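Local atomic coordinates of probable ribosomal RNA small subunit methyltransferase (Thermus thermophilus, PDB entry 3DMH), a protein that methylates the exocyclic N2 of a guanosine in 16S ribosomal RNA, using S-adenosylmethionine as methyl donor. Residues A49-P54 against L104-L109; A68-E73 against Q88-L93. All coordinates share one frame; numbering follows the deposited sequence.

Both contacts belong to the same mixed seven-stranded sheet, of strand order 3-2-1-4-5-7-6 as in class I methyltransferases. Binding residues such as Asp213, Ser216, Glu262, Asp288 and Asn305 lie in the second half of the chain, around another sheet of the same order. Contact 1 pairs strand 48-51 with strand 102-108 and is buried. Contact 2 pairs strand 68-73 with the short edge strand 90-91 and is partly exposed. Strands 48-51 and 68-73 are neighbours and join the two contacts. Contact 1 is held by backbone bonds and apolar packing along the strands, with Asp51 and Asn53 adding polar bonds at their C-terminal ends. Contact 2 adds a salt bridge at the sheet edge.

Contact 1 of 2, residues A49-P54 against L104-L109; sequences ALDLNP and LVVLAL
The amide of Asn53 meets the backbone of Ala108 at its edge: Asn53 ND2 donates to Ala108 O at 2.8 Å. The acceptor lies in the amide plane, but ND2 sits above the carbonyl plane of Ala108, 39° out of it. This bond joins the segments at the C-terminal ends of two parallel strands, neighbours inside a Rossmann-like methyltransferase sheet. Asn53 OD1 takes a bond from Arg113, and a sulfate ion, probably from the crystallisation liquor, lies near this side chain. The carboxylate of Asp51 is held at both oxygens. OD1 accepts Asn53 N on its anti side at 3.0 Å, forming an Asx turn where the strand ends. OD2 is bonded to Ser60 OG. A water links the segments, giving a proton to Asp51 OD1 and accepting one from Ala108 N. Ala49, Leu50 and Asp51 pair in parallel with Leu104, Val105 and Val106. Leu50 N donates to Leu104 O, and Val106 N to Leu50 O at 2.8 Å. Leu52 N bonds Val106 O at 3.0 Å and carries the ladder into the turn. Leu50 and Val105 share a face of the sheet; they and Leu52 touch helix 115-128, at Ala128 and Ala125. Leu52 CD1 touches Val105 CG1 at 3.8 Å. Leu107 CD1 reaches back to Leu52 CB at 3.9 Å and also touches Asn53 CB.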
loop_
_atom_site.group_PDB
_atom_site.type_symbol
_atom_site.label_atom_id
_atom_site.label_comp_id
_atom_site.label_asym_id
_atom_site.label_seq_id
_atom_site.Cartn_x
_atom_site.Cartn_y
_atom_site.Cartn_z
ATOM N N ALA A 49 6.761 15.565 -17.758
ATOM C CA ALA A 49 6.068 14.285 -17.608
ATOM C C ALA A 49 5.681 14.022 -16.160
ATOM O O ALA A 49 6.369 14.475 -15.235
ATOM C CB ALA A 49 6.940 13.122 -18.107
ATOM N N LEU A 50 4.613 13.252 -15.982
ATOM C CA LEU A 50 4.171 12.834 -14.652
ATOM C C LEU A 50 3.947 11.320 -14.657
ATOM O O LEU A 50 3.196 10.812 -15.483
ATOM C CB LEU A 50 2.862 13.556 -14.297
ATOM C CG LEU A 50 2.254 13.292 -12.909
ATOM C CD1 LEU A 50 3.145 13.808 -11.811
ATOM C CD2 LEU A 50 0.835 13.920 -12.819
ATOM N N ASP A 51 4.574 10.601 -13.722
ATOM C CA ASP A 51 4.298 9.166 -13.532
ATOM C C ASP A 51 3.390 9.007 -12.318
ATOM O O ASP A 51 3.773 9.391 -11.214
ATOM C CB ASP A 51 5.617 8.416 -13.299
ATOM C CG ASP A 51 5.457 6.917 -13.299
ATOM O OD1 ASP A 51 4.371 6.387 -12.991
ATOM O OD2 ASP A 51 6.490 6.250 -13.555
ATOM N N LEU A 52 2.188 8.466 -12.530
ATOM C CA LEU A 52 1.177 8.366 -11.463
ATOM C C LEU A 52 1.214 7.065 -10.667
ATOM O O LEU A 52 0.426 6.893 -9.734
ATOM C CB LEU A 52 -0.239 8.573 -12.043
ATOM C CG LEU A 52 -0.525 9.999 -12.480
ATOM C CD1 LEU A 52 -1.918 10.043 -13.129
ATOM C CD2 LEU A 52 -0.459 10.959 -11.301
ATOM N N ASN A 53 2.093 6.132 -11.042
ATOM C CA ASN A 53 2.184 4.852 -10.321
ATOM C C ASN A 53 3.567 4.275 -10.549
ATOM O O ASN A 53 3.706 3.235 -11.202
ATOM C CB ASN A 53 1.091 3.874 -10.781
ATOM C CG ASN A 53 1.126 2.545 -10.018
ATOM O OD1 ASN A 53 1.620 2.471 -8.879
ATOM N ND2 ASN A 53 0.628 1.490 -10.643
ATOM N N PRO A 54 4.598 4.989 -10.076
ATOM C CA PRO A 54 5.956 4.619 -10.534
ATOM C C PRO A 54 6.538 3.346 -9.954
ATOM O O PRO A 54 7.352 2.715 -10.625
ATOM C CB PRO A 54 6.822 5.799 -10.096
ATOM C CG PRO A 54 6.085 6.382 -8.920
ATOM C CD PRO A 54 4.603 6.191 -9.216
ATOM N N LEU A 104 2.961 14.932 -20.751
ATOM C CA LEU A 104 2.927 13.482 -20.850
ATOM C C LEU A 104 2.662 12.873 -19.496
ATOM O O LEU A 104 3.257 13.308 -18.513
ATOM C CB LEU A 104 4.287 12.982 -21.366
ATOM C CG LEU A 104 4.423 11.494 -21.688
ATOM C CD1 LEU A 104 3.549 11.079 -22.854
ATOM C CD2 LEU A 104 5.887 11.150 -21.998
ATOM N N VAL A 105 1.780 11.878 -19.454
ATOM C CA VAL A 105 1.551 11.115 -18.214
ATOM C C VAL A 105 1.835 9.644 -18.487
ATOM O O VAL A 105 1.520 9.126 -19.560
ATOM C CB VAL A 105 0.107 11.336 -17.668
ATOM C CG1 VAL A 105 -0.197 10.409 -16.482
ATOM C CG2 VAL A 105 -0.078 12.771 -17.255
ATOM N N VAL A 106 2.440 8.980 -17.499
ATOM C CA VAL A 106 2.665 7.541 -17.551
ATOM C C VAL A 106 1.854 6.890 -16.434
ATOM O O VAL A 106 1.959 7.290 -15.273
ATOM C CB VAL A 106 4.162 7.204 -17.405
ATOM C CG1 VAL A 106 4.349 5.685 -17.369
ATOM C CG2 VAL A 106 4.952 7.809 -18.605
ATOM N N LEU A 107 1.019 5.909 -16.782
ATOM C CA LEU A 107 0.211 5.223 -15.766
ATOM C C LEU A 107 0.173 3.725 -16.034
ATOM O O LEU A 107 -0.510 3.249 -16.968
ATOM C CB LEU A 107 -1.215 5.801 -15.709
ATOM C CG LEU A 107 -2.227 5.098 -14.804
ATOM C CD1 LEU A 107 -1.778 5.192 -13.345
ATOM C CD2 LEU A 107 -3.563 5.755 -14.971
ATOM N N ALA A 108 0.964 2.985 -15.252
ATOM C CA ALA A 108 0.747 1.551 -15.105
ATOM C C ALA A 108 -0.537 1.393 -14.279
ATOM O O ALA A 108 -0.621 1.884 -13.148
ATOM C CB ALA A 108 1.943 0.900 -14.393
ATOM N N LEU A 109 -1.547 0.758 -14.856
ATOM C CA LEU A 109 -2.835 0.617 -14.174
ATOM C C LEU A 109 -2.703 -0.081 -12.828
ATOM O O LEU A 109 -2.221 -1.217 -12.766
ATOM C CB LEU A 109 -3.798 -0.177 -15.043
ATOM C CG LEU A 109 -4.317 0.665 -16.200
ATOM C CD1 LEU A 109 -4.815 -0.246 -17.345
ATOM C CD2 LEU A 109 -5.417 1.570 -15.717
HETATM O O HOH W 1 3.257 4.026 -13.901
#

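Contact 2 of 2, residues A68-E73 against Q88-L93; sequences AVERLE and QARLAL
The touching parts point the same general way, their directions 44° apart (CA of residues 69 to 73 against 88 to 93), and three backbone bonds join them. These are the two strands of a beta-alpha-beta unit at the edge of the sheet, connected by helix 76-84. Arg90 N donates to Arg71 O at 2.8 Å. Glu73 N donates to Arg90 O at 3.0 Å. Ala92 N bonds Glu73 O at 3.1 Å, and this donor stands well above the carbonyl plane of Glu73. Ala89 packs on Phe79 and Leu82 of helix 76-84. On the other face Glu70 reaches across to Arg90. Its chain is bent at chi2 (62°), which turns CD off the extended line. Glu70 OE1 takes Arg90 NE on its syn side at 3.1 Å as a salt bridge, tilted from the carboxylate plane, with carboxylate and guanidinium planes 53° apart. Glu70 OE2 uses its anti lone pair for Arg71 N. The two bonds, one to each oxygen, fix the carboxylate's rotation. Arg71 has an extended chain from CG to NE and lies beside Gln88. Arg71 NH1 donates a hydrogen bond to Gln88 O at 2.9 Å, in the guanidinium plane and on a lone pair of the carbonyl. Val69 CG1 lies over one face of that guanidinium, offset toward the rim. Arg71 NH2 has a salt bridge to Glu64. Glu73 OE2 accepts from Ser75 N, and OE1 from Gly55 N. Near the end of the pair Leu72 CD2 packs on Ala92 CB at 3.9 Å.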
loop_
_atom_site.group_PDB
_atom_site.type_symbol
_atom_site.label_atom_id
_atom_site.label_comp_id
_atom_site.label_asym_id
_atom_site.label_seq_id
_atom_site.Cartn_x
_atom_site.Cartn_y
_atom_site.Cartn_z
ATOM N N ALA A 68 11.636 16.656 -18.029
ATOM C CA ALA A 68 11.450 16.795 -16.583
ATOM C C ALA A 68 10.402 15.768 -16.188
ATOM O O ALA A 68 9.319 15.739 -16.765
ATOM C CB ALA A 68 10.983 18.190 -16.231
ATOM N N VAL A 69 10.731 14.908 -15.239
ATOM C CA VAL A 69 9.784 13.872 -14.827
ATOM C C VAL A 69 9.458 13.989 -13.342
ATOM O O VAL A 69 10.359 13.943 -12.492
ATOM C CB VAL A 69 10.330 12.460 -15.094
ATOM C CG1 VAL A 69 9.311 11.388 -14.707
ATOM C CG2 VAL A 69 10.754 12.308 -16.565
ATOM N N GLU A 70 8.172 14.128 -13.043
ATOM C CA GLU A 70 7.697 14.102 -11.658
ATOM C C GLU A 70 7.001 12.758 -11.444
ATOM O O GLU A 70 6.499 12.144 -12.389
ATOM C CB GLU A 70 6.745 15.275 -11.420
ATOM C CG GLU A 70 6.116 15.348 -10.017
ATOM C CD GLU A 70 7.137 15.515 -8.902
ATOM O OE1 GLU A 70 7.268 16.667 -8.420
ATOM O OE2 GLU A 70 7.804 14.526 -8.509
ATOM N N ARG A 71 7.000 12.283 -10.207
ATOM C CA ARG A 71 6.445 10.958 -9.881
ATOM C C ARG A 71 5.640 11.100 -8.620
ATOM O O ARG A 71 6.151 11.655 -7.648
ATOM C CB ARG A 71 7.575 9.952 -9.644
ATOM C CG ARG A 71 8.508 9.791 -10.833
ATOM C CD ARG A 71 9.770 8.994 -10.428
ATOM N NE ARG A 71 10.604 8.829 -11.627
ATOM C CZ ARG A 71 11.397 9.777 -12.125
ATOM N NH1 ARG A 71 11.550 10.967 -11.515
ATOM N NH2 ARG A 71 12.055 9.536 -13.246
ATOM N N LEU A 72 4.400 10.619 -8.635
ATOM C CA LEU A 72 3.574 10.626 -7.411
ATOM C C LEU A 72 3.410 9.198 -6.938
ATOM O O LEU A 72 2.876 8.367 -7.674
ATOM C CB LEU A 72 2.190 11.257 -7.691
ATOM C CG LEU A 72 2.245 12.670 -8.307
ATOM C CD1 LEU A 72 0.828 13.224 -8.328
ATOM C CD2 LEU A 72 3.161 13.631 -7.580
ATOM N N GLU A 73 3.809 8.924 -5.694
ATOM C CA GLU A 73 3.824 7.553 -5.233
ATOM C C GLU A 73 3.275 7.444 -3.812
ATOM O O GLU A 73 3.577 8.273 -2.937
ATOM C CB GLU A 73 5.245 7.029 -5.316
ATOM C CG GLU A 73 5.468 5.611 -4.770
ATOM C CD GLU A 73 4.579 4.585 -5.438
ATOM O OE1 GLU A 73 4.721 4.360 -6.654
ATOM O OE2 GLU A 73 3.710 3.969 -4.777
ATOM N N GLN A 88 13.245 12.195 -8.848
ATOM C CA GLN A 88 12.285 13.089 -8.181
ATOM C C GLN A 88 11.004 12.303 -7.970
ATOM O O GLN A 88 10.502 11.667 -8.898
ATOM C CB GLN A 88 12.023 14.307 -9.060
ATOM C CG GLN A 88 11.173 15.364 -8.364
ATOM C CD GLN A 88 10.920 16.557 -9.231
ATOM O OE1 GLN A 88 9.817 16.731 -9.745
ATOM N NE2 GLN A 88 11.938 17.394 -9.409
ATOM N N ALA A 89 10.479 12.374 -6.751
ATOM C CA ALA A 89 9.267 11.657 -6.426
ATOM C C ALA A 89 8.660 12.303 -5.217
ATOM O O ALA A 89 9.376 12.766 -4.320
ATOM C CB ALA A 89 9.553 10.201 -6.162
ATOM N N ARG A 90 7.337 12.351 -5.197
ATOM C CA ARG A 90 6.637 12.898 -4.037
ATOM C C ARG A 90 5.749 11.856 -3.421
ATOM O O ARG A 90 5.159 11.050 -4.126
ATOM C CB ARG A 90 5.724 14.057 -4.454
ATOM C CG ARG A 90 6.382 15.128 -5.296
ATOM C CD ARG A 90 7.574 15.727 -4.630
ATOM N NE ARG A 90 8.139 16.786 -5.473
ATOM C CZ ARG A 90 9.189 17.531 -5.151
ATOM N NH1 ARG A 90 9.851 17.328 -4.024
ATOM N NH2 ARG A 90 9.608 18.471 -5.989
ATOM N N LEU A 91 5.602 11.948 -2.106
ATOM C CA LEU A 91 4.643 11.157 -1.360
ATOM C C LEU A 91 3.274 11.777 -1.656
ATOM O O LEU A 91 2.915 12.821 -1.105
ATOM C CB LEU A 91 4.989 11.274 0.124
ATOM C CG LEU A 91 6.351 10.687 0.512
ATOM C CD1 LEU A 91 6.813 11.395 1.785
ATOM C CD2 LEU A 91 6.260 9.167 0.691
ATOM N N ALA A 92 2.521 11.123 -2.533
ATOM C CA ALA A 92 1.323 11.771 -3.067
ATOM C C ALA A 92 0.356 10.786 -3.670
ATOM O O ALA A 92 0.759 9.774 -4.219
ATOM C CB ALA A 92 1.713 12.813 -4.092
ATOM N N LEU A 93 -0.930 11.091 -3.523
ATOM C CA LEU A 93 -1.961 10.355 -4.210
ATOM C C LEU A 93 -2.011 10.785 -5.672
ATOM O O LEU A 93 -1.682 11.932 -6.005
ATOM C CB LEU A 93 -3.309 10.675 -3.569
ATOM C CG LEU A 93 -3.373 10.428 -2.058
ATOM C CD1 LEU A 93 -4.607 11.114 -1.489
ATOM C CD2 LEU A 93 -3.403 8.940 -1.762
HETATM O O HOH W 2 0.299 8.016 -6.547
#